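Cytochrome c XoxG (Methylobacterium extorquens, PDB 6ONQ) probably passes electrons from lanthanide-dependent methanol dehydrogenase during methanol oxidation, using a covalently bound heme c. Local coordinates at residues P69-T74 / A168-R173; N35-N40 / P47-A52; A52-A55 / K61-D64. All blocks are in the same frame, centred on the assembly; numbering follows the deposited sequence.

Contact 1. Residues P69-T74 / A168-R173; sequences PTFHIT and AGAWGR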
ATOM      1  N   PRO A  69       1.119  -9.203   1.985  1.00 20.10           N
ATOM      2  CA  PRO A  69       1.290  -8.049   2.873  1.00 13.76           C
ATOM      3  C   PRO A  69      -0.014  -7.304   3.086  1.00 21.70           C
ATOM      4  O   PRO A  69      -0.894  -7.287   2.222  1.00 21.92           O
ATOM      5  CB  PRO A  69       2.306  -7.175   2.129  1.00 10.07           C
ATOM      6  CG  PRO A  69       3.003  -8.092   1.209  1.00 15.29           C
ATOM      7  CD  PRO A  69       1.999  -9.132   0.809  1.00 18.17           C
ATOM      8  N   THR A  70      -0.129  -6.675   4.255  1.00 14.20           N
ATOM      9  CA  THR A  70      -1.313  -5.900   4.586  1.00 18.32           C
ATOM     10  C   THR A  70      -0.923  -4.790   5.548  1.00 20.68           C
ATOM     11  O   THR A  70       0.215  -4.716   6.018  1.00 22.08           O
ATOM     12  CB  THR A  70      -2.430  -6.773   5.182  1.00 15.50           C
ATOM     13  OG1 THR A  70      -3.673  -6.089   5.060  1.00 13.48           O
ATOM     14  CG2 THR A  70      -2.192  -7.066   6.647  1.00 22.18           C
ATOM     15  N   PHE A  71      -1.891  -3.922   5.829  1.00 19.69           N
ATOM     16  CA  PHE A  71      -1.695  -2.764   6.678  1.00 23.56           C
ATOM     17  C   PHE A  71      -2.104  -3.060   8.119  1.00 29.01           C
ATOM     18  O   PHE A  71      -2.480  -4.179   8.476  1.00 34.44           O
ATOM     19  CB  PHE A  71      -2.488  -1.588   6.130  1.00 27.92           C
ATOM     20  CG  PHE A  71      -3.915  -1.917   5.848  1.00 28.75           C
ATOM     21  CD1 PHE A  71      -4.846  -1.950   6.865  1.00 23.43           C
ATOM     22  CD2 PHE A  71      -4.328  -2.206   4.562  1.00 25.67           C
ATOM     23  CE1 PHE A  71      -6.161  -2.249   6.601  1.00 23.78           C
ATOM     24  CE2 PHE A  71      -5.645  -2.504   4.296  1.00 21.97           C
ATOM     25  CZ  PHE A  71      -6.561  -2.528   5.315  1.00 13.49           C
ATOM     26  N   HIS A  72      -2.030  -2.021   8.956  1.00 32.98           N
ATOM     27  CA  HIS A  72      -2.430  -2.127  10.359  1.00 27.82           C
ATOM     28  C   HIS A  72      -2.606  -0.704  10.885  1.00 28.71           C
ATOM     29  O   HIS A  72      -1.623  -0.055  11.248  1.00 42.42           O
ATOM     30  CB  HIS A  72      -1.412  -2.898  11.179  1.00 22.49           C
ATOM     31  CG  HIS A  72      -1.817  -3.085  12.605  1.00 39.02           C
ATOM     32  ND1 HIS A  72      -0.927  -2.981  13.653  1.00 52.35           N
ATOM     33  CD2 HIS A  72      -3.019  -3.361  13.161  1.00 37.81           C
ATOM     34  CE1 HIS A  72      -1.562  -3.191  14.792  1.00 41.29           C
ATOM     35  NE2 HIS A  72      -2.833  -3.421  14.520  1.00 48.21           N
ATOM     36  N   ILE A  73      -3.856  -0.242  10.913  1.00 27.07           N
ATOM     37  CA  ILE A  73      -4.228   1.073  11.423  1.00 34.65           C
ATOM     38  C   ILE A  73      -4.665   0.931  12.873  1.00 40.95           C
ATOM     39  O   ILE A  73      -5.280  -0.072  13.254  1.00 32.32           O
ATOM     40  CB  ILE A  73      -5.348   1.702  10.575  1.00 34.45           C
ATOM     41  CG1 ILE A  73      -5.143   1.390   9.097  1.00 33.33           C
ATOM     42  CG2 ILE A  73      -5.413   3.192  10.784  1.00 41.58           C
ATOM     43  CD1 ILE A  73      -3.873   1.920   8.538  1.00 20.34           C
ATOM     44  N   THR A  74      -4.354   1.939  13.685  1.00 52.84           N
ATOM     45  CA  THR A  74      -4.600   1.876  15.117  1.00 49.30           C
ATOM     46  C   THR A  74      -4.999   3.258  15.629  1.00 58.93           C
ATOM     47  O   THR A  74      -4.934   4.258  14.905  1.00 50.71           O
ATOM     48  CB  THR A  74      -3.371   1.328  15.853  1.00 57.81           C
ATOM     49  OG1 THR A  74      -2.178   1.810  15.214  1.00 57.81           O
ATOM     50  CG2 THR A  74      -3.377  -0.205  15.828  1.00 44.29           C
ATOM     51  N   ALA A 168      -9.362  -0.378   0.663  1.00 21.79           N
ATOM     52  CA  ALA A 168     -10.269  -0.796   1.719  1.00 19.03           C
ATOM     53  C   ALA A 168     -10.982   0.377   2.378  1.00 29.79           C
ATOM     54  O   ALA A 168     -11.832   0.155   3.251  1.00 27.01           O
ATOM     55  CB  ALA A 168      -9.504  -1.595   2.775  1.00  9.07           C
ATOM     56  N   GLY A 169     -10.660   1.608   1.988  1.00 20.09           N
ATOM     57  CA  GLY A 169     -11.158   2.756   2.714  1.00 20.86           C
ATOM     58  C   GLY A 169     -10.661   2.853   4.138  1.00 28.32           C
ATOM     59  O   GLY A 169     -11.226   3.611   4.929  1.00 36.25           O
ATOM     60  N   ALA A 170      -9.622   2.093   4.496  1.00 21.37           N
ATOM     61  CA  ALA A 170      -9.062   2.138   5.845  1.00 25.95           C
ATOM     62  C   ALA A 170      -8.147   3.331   6.061  1.00 30.88           C
ATOM     63  O   ALA A 170      -7.779   3.616   7.207  1.00 32.41           O
ATOM     64  CB  ALA A 170      -8.283   0.856   6.151  1.00 21.91           C
ATOM     65  N   TRP A 171      -7.752   4.006   4.990  1.00 34.76           N
ATOM     66  CA  TRP A 171      -7.004   5.243   5.082  1.00 30.21           C
ATOM     67  C   TRP A 171      -7.617   6.221   4.103  1.00 34.87           C
ATOM     68  O   TRP A 171      -8.001   5.835   2.997  1.00 38.21           O
ATOM     69  CB  TRP A 171      -5.518   5.056   4.770  1.00 28.72           C
ATOM     70  CG  TRP A 171      -4.737   6.319   4.985  1.00 49.07           C
ATOM     71  CD1 TRP A 171      -4.224   7.141   4.024  1.00 41.46           C
ATOM     72  CD2 TRP A 171      -4.406   6.922   6.243  1.00 44.77           C
ATOM     73  NE1 TRP A 171      -3.587   8.206   4.605  1.00 34.61           N
ATOM     74  CE2 TRP A 171      -3.687   8.096   5.967  1.00 36.07           C
ATOM     75  CE3 TRP A 171      -4.648   6.580   7.575  1.00 59.10           C
ATOM     76  CZ2 TRP A 171      -3.210   8.928   6.969  1.00 35.59           C
ATOM     77  CZ3 TRP A 171      -4.169   7.408   8.570  1.00 44.12           C
ATOM     78  CH2 TRP A 171      -3.455   8.564   8.261  1.00 36.85           C
ATOM     79  N   GLY A 172      -7.713   7.475   4.513  1.00 30.87           N
ATOM     80  CA  GLY A 172      -8.290   8.516   3.691  1.00 28.69           C
ATOM     81  C   GLY A 172      -7.284   9.170   2.774  1.00 28.76           C
ATOM     82  O   GLY A 172      -6.285   8.569   2.366  1.00 37.47           O
ATOM     83  N   ARG A 173      -7.551  10.425   2.442  1.00 42.99           N
ATOM     84  CA  ARG A 173      -6.669  11.178   1.549  1.00 54.86           C
ATOM     85  C   ARG A 173      -5.806  12.167   2.316  1.00 41.01           C
ATOM     86  O   ARG A 173      -5.662  13.329   1.937  1.00 57.70           O
ATOM     87  CB  ARG A 173      -7.478  11.887   0.475  1.00 37.87           C
ATOM     88  CG  ARG A 173      -8.510  11.016  -0.190  1.00 43.25           C
ATOM     89  CD  ARG A 173      -9.125  11.772  -1.335  1.00 56.65           C
ATOM     90  NE  ARG A 173      -8.230  12.841  -1.758  1.00 54.19           N
ATOM     91  CZ  ARG A 173      -8.506  13.706  -2.725  1.00 68.14           C
ATOM     92  NH1 ARG A 173      -9.662  13.628  -3.377  1.00 72.85           N
ATOM     93  NH2 ARG A 173      -7.624  14.650  -3.036  1.00 56.78           N
TER

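Contact 2. Residues N35-N40 / P47-A52; sequences NKLDPN and PVLKAA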
ATOM      1  N   ASN A  35      -7.420  -4.077  13.490  1.00 47.69           N
ATOM      2  CA  ASN A  35      -7.419  -2.656  13.191  1.00 33.47           C
ATOM      3  C   ASN A  35      -8.362  -1.916  14.137  1.00 42.39           C
ATOM      4  O   ASN A  35      -9.211  -2.507  14.806  1.00 41.14           O
ATOM      5  CB  ASN A  35      -7.847  -2.407  11.742  1.00 35.47           C
ATOM      6  CG  ASN A  35      -6.798  -2.828  10.733  1.00 35.46           C
ATOM      7  OD1 ASN A  35      -5.601  -2.608  10.928  1.00 29.95           O
ATOM      8  ND2 ASN A  35      -7.246  -3.428   9.633  1.00 28.02           N
ATOM      9  N   LYS A  36      -8.199  -0.593  14.178  1.00 48.68           N
ATOM     10  CA  LYS A  36      -9.127   0.299  14.870  1.00 47.61           C
ATOM     11  C   LYS A  36      -9.154   1.578  14.042  1.00 45.60           C
ATOM     12  O   LYS A  36      -8.264   2.421  14.182  1.00 59.80           O
ATOM     13  CB  LYS A  36      -8.695   0.575  16.306  1.00 53.45           C
ATOM     14  CG  LYS A  36      -8.819  -0.598  17.273  1.00 47.48           C
ATOM     15  CD  LYS A  36      -7.485  -1.321  17.439  1.00 56.02           C
ATOM     16  CE  LYS A  36      -7.667  -2.680  18.116  1.00 66.63           C
ATOM     17  NZ  LYS A  36      -6.399  -3.475  18.173  1.00 60.82           N
ATOM     18  N   LEU A  37     -10.153   1.712  13.175  1.00 41.88           N
ATOM     19  CA  LEU A  37     -10.165   2.797  12.210  1.00 43.93           C
ATOM     20  C   LEU A  37     -11.091   3.924  12.652  1.00 60.97           C
ATOM     21  O   LEU A  37     -11.749   3.869  13.694  1.00 54.78           O
ATOM     22  CB  LEU A  37     -10.583   2.300  10.826  1.00 46.56           C
ATOM     23  CG  LEU A  37     -10.124   0.941  10.317  1.00 34.27           C
ATOM     24  CD1 LEU A  37     -10.961   0.561   9.111  1.00 53.69           C
ATOM     25  CD2 LEU A  37      -8.661   0.967   9.954  1.00 29.58           C
ATOM     26  N   ASP A  38     -11.129   4.961  11.820  1.00 61.34           N
ATOM     27  CA  ASP A  38     -12.031   6.089  11.959  1.00 63.72           C
ATOM     28  C   ASP A  38     -13.476   5.603  12.069  1.00 77.78           C
ATOM     29  O   ASP A  38     -13.978   4.958  11.135  1.00 69.88           O
ATOM     30  CB  ASP A  38     -11.867   7.001  10.743  1.00 69.48           C
ATOM     31  CG  ASP A  38     -12.185   8.452  11.041  1.00 81.57           C
ATOM     32  OD1 ASP A  38     -12.878   8.718  12.047  1.00 86.79           O
ATOM     33  OD2 ASP A  38     -11.745   9.326  10.259  1.00 56.00           O
ATOM     34  N   PRO A  39     -14.167   5.864  13.185  1.00 87.96           N
ATOM     35  CA  PRO A  39     -15.613   5.587  13.221  1.00 77.78           C
ATOM     36  C   PRO A  39     -16.399   6.475  12.276  1.00 69.73           C
ATOM     37  O   PRO A  39     -17.499   6.094  11.859  1.00 61.25           O
ATOM     38  CB  PRO A  39     -15.992   5.849  14.687  1.00 70.59           C
ATOM     39  CG  PRO A  39     -14.689   5.830  15.439  1.00 60.52           C
ATOM     40  CD  PRO A  39     -13.669   6.358  14.477  1.00 69.80           C
ATOM     41  N   ASN A  40     -15.869   7.643  11.928  1.00 66.49           N
ATOM     42  CA  ASN A  40     -16.434   8.489  10.878  1.00 88.75           C
ATOM     43  C   ASN A  40     -15.701   8.272   9.558  1.00 86.48           C
ATOM     44  O   ASN A  40     -15.339   9.218   8.855  1.00 83.73           O
ATOM     45  CB  ASN A  40     -16.394   9.956  11.298  1.00102.69           C
ATOM     46  CG  ASN A  40     -17.441  10.801  10.581  1.00 99.51           C
ATOM     47  OD1 ASN A  40     -17.646  10.670   9.371  1.00 90.27           O
ATOM     48  ND2 ASN A  40     -18.111  11.671  11.328  1.00 80.88           N
ATOM     49  N   PRO A  47     -15.860  -5.993   2.204  1.00 38.76           N
ATOM     50  CA  PRO A  47     -15.225  -7.216   1.678  1.00 28.69           C
ATOM     51  C   PRO A  47     -13.731  -7.071   1.439  1.00 29.46           C
ATOM     52  O   PRO A  47     -12.960  -7.987   1.760  1.00 21.49           O
ATOM     53  CB  PRO A  47     -15.991  -7.464   0.374  1.00 24.71           C
ATOM     54  CG  PRO A  47     -17.306  -6.781   0.573  1.00 27.55           C
ATOM     55  CD  PRO A  47     -17.025  -5.584   1.395  1.00 27.81           C
ATOM     56  N   VAL A  48     -13.299  -5.940   0.878  1.00 26.87           N
ATOM     57  CA  VAL A  48     -11.872  -5.711   0.685  1.00 24.73           C
ATOM     58  C   VAL A  48     -11.163  -5.562   2.025  1.00 24.00           C
ATOM     59  O   VAL A  48     -10.076  -6.113   2.229  1.00 33.08           O
ATOM     60  CB  VAL A  48     -11.645  -4.487  -0.215  1.00 24.35           C
ATOM     61  CG1 VAL A  48     -10.181  -4.114  -0.219  1.00 26.15           C
ATOM     62  CG2 VAL A  48     -12.112  -4.784  -1.621  1.00 26.06           C
ATOM     63  N   LEU A  49     -11.764  -4.823   2.960  1.00 19.72           N
ATOM     64  CA  LEU A  49     -11.183  -4.701   4.296  1.00 20.07           C
ATOM     65  C   LEU A  49     -11.098  -6.051   5.002  1.00 24.09           C
ATOM     66  O   LEU A  49     -10.083  -6.362   5.636  1.00 39.44           O
ATOM     67  CB  LEU A  49     -11.995  -3.709   5.129  1.00 27.76           C
ATOM     68  CG  LEU A  49     -11.803  -3.675   6.648  1.00 23.36           C
ATOM     69  CD1 LEU A  49     -10.362  -3.378   7.011  1.00 23.83           C
ATOM     70  CD2 LEU A  49     -12.735  -2.652   7.272  1.00 18.13           C
ATOM     71  N   LYS A  50     -12.151  -6.864   4.916  1.00 27.68           N
ATOM     72  CA  LYS A  50     -12.129  -8.157   5.595  1.00 26.97           C
ATOM     73  C   LYS A  50     -11.031  -9.056   5.043  1.00 26.87           C
ATOM     74  O   LYS A  50     -10.374  -9.782   5.799  1.00 33.46           O
ATOM     75  CB  LYS A  50     -13.492  -8.840   5.478  1.00 38.54           C
ATOM     76  CG  LYS A  50     -13.660 -10.081   6.354  1.00 38.77           C
ATOM     77  CD  LYS A  50     -14.384 -11.196   5.595  1.00 60.72           C
ATOM     78  CE  LYS A  50     -15.355 -11.969   6.489  1.00 58.38           C
ATOM     79  NZ  LYS A  50     -16.473 -12.585   5.699  1.00 61.78           N
ATOM     80  N   ALA A  51     -10.811  -9.025   3.725  1.00 32.36           N
ATOM     81  CA  ALA A  51      -9.747  -9.841   3.147  1.00 25.85           C
ATOM     82  C   ALA A  51      -8.365  -9.320   3.493  1.00 23.19           C
ATOM     83  O   ALA A  51      -7.390 -10.048   3.291  1.00 23.16           O
ATOM     84  CB  ALA A  51      -9.881  -9.925   1.629  1.00 10.00           C
ATOM     85  N   ALA A  52      -8.264  -8.092   4.009  1.00 22.91           N
ATOM     86  CA  ALA A  52      -6.995  -7.487   4.394  1.00 26.70           C
ATOM     87  C   ALA A  52      -6.747  -7.536   5.894  1.00 29.50           C
ATOM     88  O   ALA A  52      -5.843  -6.850   6.382  1.00 42.78           O
ATOM     89  CB  ALA A  52      -6.924  -6.037   3.913  1.00 20.92           C
TER

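Contact 3. Residues A52-A55 / K61-D64; sequences ATAA and KYFD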
ATOM      1  N   ALA A  52      -8.264  -8.092   4.009  1.00 22.91           N
ATOM      2  CA  ALA A  52      -6.995  -7.487   4.394  1.00 26.70           C
ATOM      3  C   ALA A  52      -6.747  -7.536   5.894  1.00 29.50           C
ATOM      4  O   ALA A  52      -5.843  -6.850   6.382  1.00 42.78           O
ATOM      5  CB  ALA A  52      -6.924  -6.037   3.913  1.00 20.92           C
ATOM      6  N   THR A  53      -7.527  -8.314   6.634  1.00 32.97           N
ATOM      7  CA  THR A  53      -7.327  -8.402   8.069  1.00 24.20           C
ATOM      8  C   THR A  53      -5.989  -9.058   8.365  1.00 23.05           C
ATOM      9  O   THR A  53      -5.619 -10.055   7.746  1.00 28.56           O
ATOM     10  CB  THR A  53      -8.474  -9.176   8.717  1.00 28.10           C
ATOM     11  OG1 THR A  53      -9.593  -8.292   8.872  1.00 43.38           O
ATOM     12  CG2 THR A  53      -8.073  -9.724  10.087  1.00 16.57           C
ATOM     13  N   ALA A  54      -5.248  -8.469   9.295  1.00 36.83           N
ATOM     14  CA  ALA A  54      -3.942  -9.005   9.638  1.00 37.44           C
ATOM     15  C   ALA A  54      -4.102 -10.335  10.361  1.00 34.11           C
ATOM     16  O   ALA A  54      -4.867 -10.444  11.323  1.00 39.89           O
ATOM     17  CB  ALA A  54      -3.172  -8.008  10.497  1.00 34.25           C
ATOM     18  N   ALA A  55      -3.392 -11.353   9.881  1.00 36.25           N
ATOM     19  CA  ALA A  55      -3.398 -12.669  10.501  1.00 33.67           C
ATOM     20  C   ALA A  55      -2.092 -13.006  11.196  1.00 35.96           C
ATOM     21  O   ALA A  55      -2.077 -13.884  12.061  1.00 47.04           O
ATOM     22  CB  ALA A  55      -3.689 -13.754   9.453  1.00 25.10           C
ATOM     23  N   LYS A  61       6.013  -6.127  10.128  1.00 59.47           N
ATOM     24  CA  LYS A  61       5.378  -6.500   8.870  1.00 40.15           C
ATOM     25  C   LYS A  61       4.124  -7.315   9.164  1.00 45.60           C
ATOM     26  O   LYS A  61       4.186  -8.312   9.892  1.00 50.22           O
ATOM     27  CB  LYS A  61       6.325  -7.328   8.004  1.00 41.63           C
ATOM     28  CG  LYS A  61       7.321  -6.545   7.185  1.00 52.76           C
ATOM     29  CD  LYS A  61       8.712  -7.169   7.308  1.00 76.85           C
ATOM     30  CE  LYS A  61       9.825  -6.149   7.109  1.00 79.98           C
ATOM     31  NZ  LYS A  61       9.934  -5.187   8.238  1.00 79.44           N
ATOM     32  N   TYR A  62       3.004  -6.909   8.586  1.00 37.20           N
ATOM     33  CA  TYR A  62       1.760  -7.639   8.744  1.00 30.80           C
ATOM     34  C   TYR A  62       1.416  -8.406   7.473  1.00 25.57           C
ATOM     35  O   TYR A  62       1.757  -7.992   6.362  1.00 27.88           O
ATOM     36  CB  TYR A  62       0.628  -6.687   9.115  1.00 21.16           C
ATOM     37  CG  TYR A  62       0.916  -5.915  10.370  1.00 35.07           C
ATOM     38  CD1 TYR A  62       1.665  -4.748  10.329  1.00 44.08           C
ATOM     39  CD2 TYR A  62       0.464  -6.361  11.602  1.00 34.79           C
ATOM     40  CE1 TYR A  62       1.944  -4.034  11.477  1.00 31.72           C
ATOM     41  CE2 TYR A  62       0.739  -5.655  12.757  1.00 49.65           C
ATOM     42  CZ  TYR A  62       1.486  -4.491  12.686  1.00 41.24           C
ATOM     43  OH  TYR A  62       1.772  -3.768  13.821  1.00 45.76           O
ATOM     44  N   PHE A  63       0.744  -9.543   7.655  1.00 35.91           N
ATOM     45  CA  PHE A  63       0.314 -10.404   6.560  1.00 33.53           C
ATOM     46  C   PHE A  63      -1.139 -10.816   6.763  1.00 32.50           C
ATOM     47  O   PHE A  63      -1.645 -10.836   7.889  1.00 44.59           O
ATOM     48  CB  PHE A  63       1.202 -11.645   6.456  1.00 23.39           C
ATOM     49  CG  PHE A  63       2.653 -11.331   6.252  1.00 22.61           C
ATOM     50  CD1 PHE A  63       3.495 -11.165   7.334  1.00 29.10           C
ATOM     51  CD2 PHE A  63       3.174 -11.199   4.974  1.00 27.61           C
ATOM     52  CE1 PHE A  63       4.835 -10.877   7.150  1.00 34.00           C
ATOM     53  CE2 PHE A  63       4.515 -10.913   4.780  1.00 26.00           C
ATOM     54  CZ  PHE A  63       5.347 -10.751   5.871  1.00 27.00           C
ATOM     55  N   ASP A  64      -1.813 -11.140   5.660  1.00 28.14           N
ATOM     56  CA  ASP A  64      -3.188 -11.620   5.725  1.00 31.88           C
ATOM     57  C   ASP A  64      -3.202 -13.150   5.730  1.00 23.99           C
ATOM     58  O   ASP A  64      -2.155 -13.800   5.653  1.00 24.41           O
ATOM     59  CB  ASP A  64      -4.020 -11.039   4.575  1.00 27.78           C
ATOM     60  CG  ASP A  64      -3.504 -11.442   3.184  1.00 41.40           C
ATOM     61  OD1 ASP A  64      -2.736 -12.423   3.060  1.00 36.95           O
ATOM     62  OD2 ASP A  64      -3.881 -10.769   2.195  1.00 50.17           O
TER

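Contact 1. Residues P69-T74 / A168-R173
The Phe71 ring meets the two methyl groups of Ala168 and Ala170 obliquely, while Thr70 OG1 lies over one face of the ring, 4.0 Å above its plane and displaced toward the rim. Both methyls touch the distal part of the ring: Phe71 CE1 is 3.8 Å from Ala170 CB, and Phe71 CZ reaches Ala168 CB at 4.0 Å. Their shared target illustrates how a single aromatic side chain can join two small residues separated by a glycine. The ring gets there because CG sits between the backbone N and the carbonyl carbon (chi1 50°). Ile73, two residues further on, comes in beside it. Its CG1 branch lies 4.3 Å from Ala170 CB and 3.9 Å from the carbonyl oxygen of the same alanine, so Ala170 is touched by both large side chains. No hydrogen bond crosses between the two segments, and the four residues that touch are all buried. The turn between the alanines is consistent with this: Gly169, with a positive phi of 64°, ends the preceding helix in a Schellman motif, and the CB atoms of the alanines before and after it both point toward segment 69-74. The contact thus packs the loop leaving helix 156-167 against the broken strand 69-74, away from the heme. Val161 and Ala165 of that helix also pack on Phe71, which adds the last turns of the helix to the same apolar cluster. From helix 46-51, Val48 and Leu49 touch Ala168, whereas Ile73 leans on Val80 of the adjoining strand 79-80, so that the joint lies between two helices and the edge of the antiparallel sheet.

Contact 2. Residues N35-N40 / P47-A52
Leu37 and Leu49 reach toward each other tip to tip, bringing a loop that carries an Asx turn at Asp38 against the short helix 46-51. Leu37 CD1 stands 4.1 Å from Leu49 CD2, and this is the apolar pair of a small surface contact. Leu49 projects from the helix with CG anti to its backbone N (chi1 165°), and its two methyls divide the work. While CD2 takes Leu37, CD1 lies 4.1 Å from Asn35 ND2. Here the relation is different: the asparagine and the leucine slide past each other in opposite directions, so the amide nitrogen runs alongside a methyl. The oxygen of that amide is held by the sheet: Asn35 OD1 accepts a hydrogen bond from the backbone N of Ile73 in strand 69-74. One side chain therefore faces the helix and the sheet at once, and Ile44, from the loop between, touches both leucines. Beyond Leu37 the Asx turn closes between Asp38 and the poorly ordered Asn40, where Asp38 OD1 accepts a hydrogen bond from the backbone N of Asn40, 3.2 Å away, with the donor standing 56° out of the carboxylate plane.

Contact 3. Residues A52-A55 / K61-D64
Asp64 gives up the most surface in this contact, followed by Ala54 and Ala55, and the three lie around a single backbone hydrogen bond, from Ala55 to Phe63. Ala55 N donates to Phe63 O over 2.7 Å. The same carbonyl also receives a CA-H...O contact from Ala54 CA at 3.4 Å. Asp64 joins with its backbone and CB instead of its carboxylate. Its CA lies 3.5 Å from Thr53 O in a second CA-H...O contact, and its carbonyl carbon is 3.8 Å from the methyl of Ala55. The carboxylate is engaged elsewhere, OD1 accepting from His68 N and OD2 forming a salt bridge with Arg164 of helix 156-167. Ala54 adds the apolar element, its CB resting obliquely against the Tyr62 ring, 4.1 Å from CD2. The pairing lies at the open end of the beta hairpin of strands 56-58 and 61-63: the chain leaving helix 46-51 joins strand 61-63 just before strand 56-58 begins, and strand 69-74 borders 61-63 on its other side in the antiparallel sheet.

Contact 1 is the buried one, contact 3 is partly buried and contact 2 lies at the surface. Their chemistry differs accordingly: contacts 1 and 2 have no hydrogen bond across them and rely on side chains, whereas contact 3 is mainly a matter of backbone. Contacts 2 and 3 share Ala52, where helix 46-51 gives way to the lead into the hairpin. Contacts 1 and 3 involve neighbouring strands of one sheet, and Thr70 OG1 with Ala52 O, 2.7 Å apart, probably hydrogen-bonded, ties all three. Together they gather the sheet, the short helix and the end of helix 156-167 at a distance from the heme.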